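Local coordinates for secreted effector protein SopD (Salmonella typhimurium, PDB 5CPC) that acts as a secreted virulence effector that alters host cell physiology, working with SopB in membrane fission and macropinosome formation during invasion and contributing to replication in macrophages, at residues T177-R191 against K307-T317. Sequence-based numbering, arbitrary orientation.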
loop_
_atom_site.group_PDB
_atom_site.type_symbol
_atom_site.label_atom_id
_atom_site.label_comp_id
_atom_site.label_asym_id
_atom_site.label_seq_id
_atom_site.Cartn_x
_atom_site.Cartn_y
_atom_site.Cartn_z
ATOM N N THR A 177 -3.182 1.515 -7.112
ATOM C CA THR A 177 -4.226 2.105 -6.201
ATOM C C THR A 177 -5.654 1.780 -6.690
ATOM O O THR A 177 -6.555 1.488 -5.883
ATOM C CB THR A 177 -3.993 3.636 -5.837
ATOM O OG1 THR A 177 -4.045 4.469 -7.007
ATOM C CG2 THR A 177 -2.671 3.854 -5.133
ATOM N N GLY A 178 -5.818 1.691 -8.014
ATOM C CA GLY A 178 -7.104 1.304 -8.631
ATOM C C GLY A 178 -7.462 -0.172 -8.544
ATOM O O GLY A 178 -8.600 -0.555 -8.800
ATOM N N ASN A 179 -6.478 -1.000 -8.199
ATOM C CA ASN A 179 -6.624 -2.453 -8.167
ATOM C C ASN A 179 -7.664 -3.018 -7.181
ATOM O O ASN A 179 -7.546 -2.884 -5.969
ATOM C CB ASN A 179 -5.250 -3.087 -7.895
ATOM C CG ASN A 179 -5.279 -4.573 -7.991
ATOM O OD1 ASN A 179 -4.998 -5.146 -9.063
ATOM N ND2 ASN A 179 -5.602 -5.226 -6.909
ATOM N N ALA A 180 -8.629 -3.734 -7.717
ATOM C CA ALA A 180 -9.722 -4.318 -6.961
ATOM C C ALA A 180 -9.383 -4.976 -5.638
ATOM O O ALA A 180 -9.871 -4.544 -4.563
ATOM C CB ALA A 180 -10.534 -5.284 -7.852
ATOM N N GLN A 181 -8.584 -6.028 -5.670
ATOM C CA GLN A 181 -8.288 -6.740 -4.401
ATOM C C GLN A 181 -7.460 -5.919 -3.380
ATOM O O GLN A 181 -7.610 -6.152 -2.184
ATOM C CB GLN A 181 -7.620 -8.128 -4.617
ATOM C CG GLN A 181 -6.830 -8.291 -5.923
ATOM C CD GLN A 181 -7.746 -8.632 -7.096
ATOM O OE1 GLN A 181 -7.560 -8.163 -8.237
ATOM N NE2 GLN A 181 -8.773 -9.413 -6.806
ATOM N N ILE A 182 -6.586 -5.017 -3.860
ATOM C CA ILE A 182 -5.855 -4.056 -2.983
ATOM C C ILE A 182 -6.916 -3.126 -2.332
ATOM O O ILE A 182 -7.158 -3.264 -1.162
ATOM C CB ILE A 182 -4.723 -3.317 -3.729
ATOM C CG1 ILE A 182 -3.492 -4.221 -3.848
ATOM C CG2 ILE A 182 -4.311 -2.000 -3.054
ATOM C CD1 ILE A 182 -3.141 -5.032 -2.587
ATOM N N LYS A 183 -7.664 -2.355 -3.123
ATOM C CA LYS A 183 -8.872 -1.661 -2.612
ATOM C C LYS A 183 -9.640 -2.432 -1.557
ATOM O O LYS A 183 -9.735 -2.015 -0.395
ATOM C CB LYS A 183 -9.828 -1.269 -3.727
ATOM C CG LYS A 183 -9.413 0.019 -4.404
ATOM C CD LYS A 183 -10.193 0.216 -5.657
ATOM C CE LYS A 183 -11.614 0.601 -5.339
ATOM N NZ LYS A 183 -12.192 1.246 -6.559
ATOM N N THR A 184 -10.152 -3.585 -1.956
ATOM C CA THR A 184 -10.849 -4.481 -1.052
ATOM C C THR A 184 -10.053 -4.800 0.217
ATOM O O THR A 184 -10.625 -4.737 1.315
ATOM C CB THR A 184 -11.230 -5.767 -1.802
ATOM O OG1 THR A 184 -11.943 -5.354 -2.965
ATOM C CG2 THR A 184 -12.139 -6.695 -0.943
ATOM N N ALA A 185 -8.757 -5.108 0.080
ATOM C CA ALA A 185 -7.942 -5.416 1.262
ATOM C C ALA A 185 -7.701 -4.188 2.154
ATOM O O ALA A 185 -7.806 -4.284 3.344
ATOM C CB ALA A 185 -6.645 -5.975 0.881
ATOM N N VAL A 186 -7.341 -3.061 1.573
ATOM C CA VAL A 186 -7.194 -1.859 2.365
ATOM C C VAL A 186 -8.494 -1.514 3.173
ATOM O O VAL A 186 -8.413 -1.339 4.370
ATOM C CB VAL A 186 -6.698 -0.712 1.510
ATOM C CG1 VAL A 186 -6.619 0.568 2.316
ATOM C CG2 VAL A 186 -5.315 -1.111 0.882
ATOM N N TYR A 187 -9.668 -1.443 2.524
ATOM C CA TYR A 187 -10.972 -1.188 3.240
ATOM C C TYR A 187 -11.316 -2.251 4.297
ATOM O O TYR A 187 -11.763 -1.949 5.417
ATOM C CB TYR A 187 -12.124 -0.897 2.236
ATOM C CG TYR A 187 -12.113 0.560 1.755
ATOM C CD1 TYR A 187 -11.184 0.997 0.818
ATOM C CD2 TYR A 187 -12.959 1.515 2.339
ATOM C CE1 TYR A 187 -11.106 2.324 0.428
ATOM C CE2 TYR A 187 -12.932 2.874 1.907
ATOM C CZ TYR A 187 -11.989 3.261 0.976
ATOM O OH TYR A 187 -11.920 4.576 0.573
ATOM N N GLU A 188 -11.021 -3.512 4.000
ATOM C CA GLU A 188 -11.377 -4.597 4.925
ATOM C C GLU A 188 -10.606 -4.484 6.252
ATOM O O GLU A 188 -11.107 -4.771 7.362
ATOM C CB GLU A 188 -11.015 -5.949 4.244
ATOM C CG GLU A 188 -12.066 -7.055 4.425
ATOM C CD GLU A 188 -11.895 -8.214 3.400
ATOM O OE1 GLU A 188 -11.205 -9.193 3.750
ATOM O OE2 GLU A 188 -12.431 -8.134 2.258
ATOM N N MET A 189 -9.330 -4.144 6.132
ATOM C CA MET A 189 -8.555 -3.933 7.341
ATOM C C MET A 189 -8.955 -2.593 8.059
ATOM O O MET A 189 -9.079 -2.594 9.237
ATOM C CB MET A 189 -7.081 -3.855 6.980
ATOM C CG MET A 189 -6.206 -3.817 8.245
ATOM S SD MET A 189 -4.404 -3.808 7.991
ATOM C CE MET A 189 -4.319 -2.041 7.632
ATOM N N MET A 190 -9.044 -1.449 7.333
ATOM C CA MET A 190 -9.187 -0.136 8.054
ATOM C C MET A 190 -10.578 0.341 8.301
ATOM O O MET A 190 -10.802 1.007 9.292
ATOM C CB MET A 190 -8.578 0.925 7.231
ATOM C CG MET A 190 -7.297 0.429 6.872
ATOM S SD MET A 190 -6.030 1.096 7.824
ATOM C CE MET A 190 -5.792 2.085 6.335
ATOM N N ARG A 191 -11.504 0.068 7.368
ATOM C CA ARG A 191 -12.905 0.498 7.517
ATOM C C ARG A 191 -13.764 -0.684 7.141
ATOM O O ARG A 191 -14.387 -0.665 6.075
ATOM C CB ARG A 191 -13.196 1.705 6.586
ATOM C CG ARG A 191 -12.225 2.930 6.794
ATOM C CD ARG A 191 -12.609 4.064 5.875
ATOM N NE ARG A 191 -11.786 5.231 6.147
ATOM C CZ ARG A 191 -11.765 6.290 5.354
ATOM N NH1 ARG A 191 -12.509 6.330 4.250
ATOM N NH2 ARG A 191 -11.008 7.320 5.680
ATOM N N LYS A 307 -17.216 17.832 -0.017
ATOM C CA LYS A 307 -17.914 19.080 -0.150
ATOM C C LYS A 307 -18.165 19.242 -1.635
ATOM O O LYS A 307 -17.317 18.884 -2.457
ATOM C CB LYS A 307 -17.100 20.259 0.421
ATOM C CG LYS A 307 -17.914 21.536 0.765
ATOM C CD LYS A 307 -17.016 22.753 1.166
ATOM C CE LYS A 307 -15.911 23.066 0.100
ATOM N NZ LYS A 307 -14.503 22.550 0.530
ATOM N N ASP A 308 -19.356 19.748 -1.952
ATOM C CA ASP A 308 -19.827 20.004 -3.325
ATOM C C ASP A 308 -19.533 18.841 -4.277
ATOM O O ASP A 308 -19.158 19.066 -5.407
ATOM C CB ASP A 308 -19.265 21.346 -3.860
ATOM C CG ASP A 308 -19.706 22.565 -3.019
ATOM O OD1 ASP A 308 -20.945 22.776 -2.856
ATOM O OD2 ASP A 308 -18.823 23.323 -2.525
ATOM N N GLY A 309 -19.676 17.605 -3.778
ATOM C CA GLY A 309 -19.309 16.376 -4.522
ATOM C C GLY A 309 -17.836 15.972 -4.743
ATOM O O GLY A 309 -17.556 15.050 -5.566
ATOM N N CYS A 310 -16.884 16.579 -4.021
ATOM C CA CYS A 310 -15.424 16.332 -4.324
ATOM C C CYS A 310 -14.425 15.692 -3.340
ATOM O O CYS A 310 -13.243 16.145 -3.252
ATOM C CB CYS A 310 -14.785 17.612 -4.868
ATOM S SG CYS A 310 -15.522 18.099 -6.427
ATOM N N SER A 311 -14.789 14.598 -2.687
ATOM C CA SER A 311 -13.901 14.020 -1.662
ATOM C C SER A 311 -12.572 13.384 -2.096
ATOM O O SER A 311 -12.502 12.694 -3.103
ATOM C CB SER A 311 -14.676 12.997 -0.844
ATOM O OG SER A 311 -13.926 12.565 0.272
ATOM N N ARG A 312 -11.543 13.609 -1.280
ATOM C CA ARG A 312 -10.347 12.785 -1.240
ATOM C C ARG A 312 -10.168 12.211 0.146
ATOM O O ARG A 312 -9.036 12.091 0.618
ATOM C CB ARG A 312 -9.117 13.606 -1.572
ATOM C CG ARG A 312 -9.157 14.189 -2.959
ATOM C CD ARG A 312 -8.330 15.448 -3.039
ATOM N NE ARG A 312 -9.105 16.551 -2.526
ATOM C CZ ARG A 312 -8.667 17.807 -2.437
ATOM N NH1 ARG A 312 -7.428 18.120 -2.804
ATOM N NH2 ARG A 312 -9.461 18.749 -1.947
ATOM N N ASN A 313 -11.291 11.920 0.819
ATOM C CA ASN A 313 -11.228 11.214 2.091
ATOM C C ASN A 313 -11.395 9.676 1.928
ATOM O O ASN A 313 -11.649 8.962 2.898
ATOM C CB ASN A 313 -12.217 11.799 3.097
ATOM C CG ASN A 313 -11.710 13.117 3.732
ATOM O OD1 ASN A 313 -10.569 13.210 4.176
ATOM N ND2 ASN A 313 -12.574 14.137 3.761
ATOM N N ILE A 314 -11.225 9.173 0.702
ATOM C CA ILE A 314 -11.150 7.709 0.457
ATOM C C ILE A 314 -9.821 7.227 0.958
ATOM O O ILE A 314 -8.940 8.034 1.021
ATOM C CB ILE A 314 -11.247 7.341 -1.039
ATOM C CG1 ILE A 314 -10.011 7.827 -1.831
ATOM C CG2 ILE A 314 -12.587 7.804 -1.623
ATOM C CD1 ILE A 314 -10.130 9.179 -2.479
ATOM N N LEU A 315 -9.659 5.936 1.300
ATOM C CA LEU A 315 -8.320 5.420 1.695
ATOM C C LEU A 315 -7.381 5.328 0.492
ATOM O O LEU A 315 -6.166 5.628 0.577
ATOM C CB LEU A 315 -8.404 4.069 2.419
ATOM C CG LEU A 315 -9.211 4.071 3.700
ATOM C CD1 LEU A 315 -9.745 2.713 3.997
ATOM C CD2 LEU A 315 -8.348 4.550 4.851
ATOM N N LEU A 316 -7.950 4.959 -0.643
ATOM C CA LEU A 316 -7.227 4.928 -1.911
ATOM C C LEU A 316 -8.283 4.769 -2.972
ATOM O O LEU A 316 -9.342 4.190 -2.732
ATOM C CB LEU A 316 -6.259 3.722 -1.976
ATOM C CG LEU A 316 -6.860 2.321 -2.129
ATOM C CD1 LEU A 316 -5.764 1.262 -2.241
ATOM C CD2 LEU A 316 -7.681 1.978 -0.934
ATOM N N THR A 317 -8.008 5.308 -4.150
ATOM C CA THR A 317 -8.845 4.990 -5.285
ATOM C C THR A 317 -8.050 4.694 -6.573
ATOM O O THR A 317 -6.852 5.004 -6.683
ATOM C CB THR A 317 -9.822 6.118 -5.603
ATOM O OG1 THR A 317 -10.752 5.616 -6.563
ATOM C CG2 THR A 317 -9.063 7.332 -6.195
ATOM O OXT THR A 317 -8.648 4.216 -7.539
HETATM O O HOH W 1 -12.365 3.866 -5.943
#
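With CG anti to its own carbonyl carbon and beside the backbone N (chi1 -60°), Leu315 packs into the corner formed by the Tyr187 ring and the Arg191 guanidinium, the arginine chain running straight from CG to NE. Leu315 CD1 sits over the centre of the Tyr187 ring, 3.6 Å from its centroid, a CH-pi contact almost exactly along the ring normal. Leu315 CG lies 3.7 Å above the guanidinium plane of Arg191, and CD2 meets Met190 CE. The same residue's backbone is gripped too: Leu315 N donates to Tyr187 OH at 2.7 Å. Beyond it, Asn313 O receives both NH1 (3.1 Å) and NH2 (3.3 Å) of Arg191, end-on and close to the guanidinium plane. Arg191 NE binds Ile232 O and NH1 pairs with Glu194; together with the two bonds to Asn313 O, these probably hold the guanidinium in one orientation. Leu316 fills the next place along helix 180-190, its CD2 3.7 Å from Val186 CG1 and at the edge of the Tyr187 ring, its CD1 against Ile182 CG2; Leu254 of helix 248-256 also touches it. In this buried contact, leucines thus dock the irregular tail, while side chains of 177-191 bind Leu315 N and Asn313 O in place of backbone-to-backbone bonds between the two segments.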